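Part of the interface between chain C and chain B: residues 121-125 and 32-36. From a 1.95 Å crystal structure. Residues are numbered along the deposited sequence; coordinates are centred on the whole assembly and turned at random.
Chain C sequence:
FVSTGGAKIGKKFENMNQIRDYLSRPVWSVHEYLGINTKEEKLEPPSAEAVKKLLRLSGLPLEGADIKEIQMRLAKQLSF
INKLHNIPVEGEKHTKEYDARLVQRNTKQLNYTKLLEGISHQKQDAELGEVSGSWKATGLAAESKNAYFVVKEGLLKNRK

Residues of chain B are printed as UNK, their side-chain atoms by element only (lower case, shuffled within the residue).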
# COMPACT_ATOMS: atom_id res chain seq x y z
N HIS C 121 -19.39 -18.08 1.51
CA HIS C 121 -19.41 -17.45 0.19
C HIS C 121 -18.01 -17.26 -0.40
O HIS C 121 -17.85 -16.58 -1.41
CB HIS C 121 -20.14 -16.11 0.24
CG HIS C 121 -21.61 -16.24 0.51
ND1 HIS C 121 -22.47 -15.16 0.45
CD2 HIS C 121 -22.37 -17.31 0.83
CE1 HIS C 121 -23.70 -15.57 0.72
NE2 HIS C 121 -23.66 -16.87 0.96
N GLN C 122 -17.01 -17.85 0.23
CA GLN C 122 -15.64 -17.78 -0.29
C GLN C 122 -15.46 -18.82 -1.39
O GLN C 122 -15.86 -19.97 -1.24
CB GLN C 122 -14.62 -17.97 0.82
CG GLN C 122 -14.55 -16.79 1.78
CD GLN C 122 -13.48 -16.95 2.85
OE1 GLN C 122 -12.99 -15.96 3.40
NE2 GLN C 122 -13.11 -18.20 3.15
N LYS C 123 -14.86 -18.41 -2.50
CA LYS C 123 -14.67 -19.30 -3.64
C LYS C 123 -13.49 -18.85 -4.49
O LYS C 123 -13.01 -17.72 -4.35
CB LYS C 123 -15.94 -19.36 -4.49
CG LYS C 123 -16.24 -18.07 -5.23
CD LYS C 123 -17.71 -17.95 -5.58
CE LYS C 123 -18.55 -17.80 -4.32
NZ LYS C 123 -19.98 -17.54 -4.62
N GLN C 124 -13.04 -19.73 -5.37
CA GLN C 124 -11.93 -19.40 -6.26
C GLN C 124 -12.42 -18.59 -7.46
O GLN C 124 -13.35 -19.00 -8.16
CB GLN C 124 -11.20 -20.67 -6.69
CG GLN C 124 -10.75 -21.52 -5.50
CD GLN C 124 -9.82 -22.65 -5.90
OE1 GLN C 124 -10.11 -23.41 -6.82
NE2 GLN C 124 -8.69 -22.75 -5.20
N ASP C 125 -11.79 -17.44 -7.67
CA ASP C 125 -12.19 -16.50 -8.70
C ASP C 125 -11.25 -16.62 -9.89
O ASP C 125 -10.04 -16.42 -9.76
CB ASP C 125 -12.12 -15.07 -8.13
CG ASP C 125 -12.75 -14.03 -9.05
OD1 ASP C 125 -13.04 -14.33 -10.22
OD2 ASP C 125 -12.94 -12.89 -8.57
N UNK B 32 -5.32 -15.24 -0.25
CA UNK B 32 -5.79 -15.55 -1.59
C UNK B 32 -6.63 -16.82 -1.49
O UNK B 32 -6.42 -17.63 -0.59
c UNK B 32 -4.61 -15.78 -2.53
o UNK B 32 -5.04 -16.25 -3.80
N UNK B 33 -7.56 -17.00 -2.41
CA UNK B 33 -8.41 -18.20 -2.37
C UNK B 33 -7.85 -19.37 -3.17
O UNK B 33 -8.55 -20.34 -3.44
c UNK B 33 -10.68 -17.88 -0.39
n UNK B 33 -10.13 -17.28 0.66
c UNK B 33 -9.85 -17.88 -2.78
c UNK B 33 -10.63 -17.12 -1.71
o UNK B 33 -11.20 -18.99 -0.32
N UNK B 34 -6.57 -19.29 -3.53
CA UNK B 34 -5.89 -20.41 -4.16
C UNK B 34 -5.81 -21.59 -3.19
O UNK B 34 -5.92 -21.43 -1.97
c UNK B 34 -4.49 -20.00 -4.63
o UNK B 34 -3.81 -19.28 -3.61
N UNK B 35 -5.63 -22.79 -3.74
CA UNK B 35 -5.71 -24.01 -2.96
C UNK B 35 -4.58 -24.16 -1.94
O UNK B 35 -3.41 -23.96 -2.26
o UNK B 35 -6.88 -25.16 -4.74
c UNK B 35 -5.74 -25.25 -3.88
c UNK B 35 -5.81 -26.54 -3.07
N UNK B 36 -4.96 -24.50 -0.71
CA UNK B 36 -4.00 -24.88 0.31
C UNK B 36 -3.84 -26.40 0.26
O UNK B 36 -4.64 -27.13 0.83
o UNK B 36 -2.46 -25.27 2.61
c UNK B 36 -4.51 -24.43 1.69
c UNK B 36 -3.60 -24.86 2.83
n UNK B 36 -4.10 -24.75 4.05
O HOH W 1 -12.60 -20.56 1.78

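Position 32 of chain B carries two side-chain atoms, a carbon and then an oxygen, with no branch. That is the pattern of serine. The side chain is out of reach of the chain C stretch and is buried in the assembly, and B:Ser32 takes no part in this contact.

Position 33 has five side-chain atoms: three carbons in a row, the third bearing one oxygen and one nitrogen. A terminal amide on a chain of that length is glutamine. Its CA-to-CB bond points toward chain C, and its CB lies 3.5 Å from C:Lys123 O. With chi1 and chi2 both m, the chain folds back instead of extending, which sets the amide beside C:Gln122: OE1 of B:Gln33 is 3.7 Å from C:Gln122 CB. A water joins the two amides, donating to B:Gln33 OE1 at 3.0 Å and accepting a weak bond from C:Gln122 NE2 at 2.8 Å.

Position 34 again shows one carbon and one oxygen, so it too is serine. Its CA-to-CB bond points away from chain C, and only its backbone comes near, the carbonyl carbon C of B:Ser34 lying 3.7 Å from C:Gln124 NE2.

Position 35 branches at once: its first side-chain carbon holds an oxygen and a second carbon. The oxygen is 3.0 Å from C:Gln124 NE2, hydrogen-bonding distance. Both valine and threonine branch at this point, but the oxygen leaves threonine, and in the m rotamer B:Thr35 offers OG1 to chain C as an acceptor.

Position 36 has two carbons, the second carrying an oxygen and a nitrogen: an amide one carbon shorter than that at 33, hence asparagine. B:Asn36 keeps its side chain out of reach and makes no contact.

The rule here is one amide read by two acceptors. Both stretches are loop, and no backbone-to-backbone hydrogen bond joins them; C:Gln124 instead sends its side chain across. Its CA-to-CB bond points sideways, yet its end comes nearer, and NE2 donates to B:Gln33 O at 3.0 Å (157°) and to B:Thr35 OG1 at 3.0 Å (148°). The primary amide nitrogen of a glutamine side chain has two hydrogens, and each finds an acceptor, one on the backbone and one on a side chain. B:Gln33 supplies most of the covered surface on its side, packing against C:Lys123 O and C:Gln122, while the shared water extends the polar contact beyond direct reach.

Chain B 32-36: SQSTN
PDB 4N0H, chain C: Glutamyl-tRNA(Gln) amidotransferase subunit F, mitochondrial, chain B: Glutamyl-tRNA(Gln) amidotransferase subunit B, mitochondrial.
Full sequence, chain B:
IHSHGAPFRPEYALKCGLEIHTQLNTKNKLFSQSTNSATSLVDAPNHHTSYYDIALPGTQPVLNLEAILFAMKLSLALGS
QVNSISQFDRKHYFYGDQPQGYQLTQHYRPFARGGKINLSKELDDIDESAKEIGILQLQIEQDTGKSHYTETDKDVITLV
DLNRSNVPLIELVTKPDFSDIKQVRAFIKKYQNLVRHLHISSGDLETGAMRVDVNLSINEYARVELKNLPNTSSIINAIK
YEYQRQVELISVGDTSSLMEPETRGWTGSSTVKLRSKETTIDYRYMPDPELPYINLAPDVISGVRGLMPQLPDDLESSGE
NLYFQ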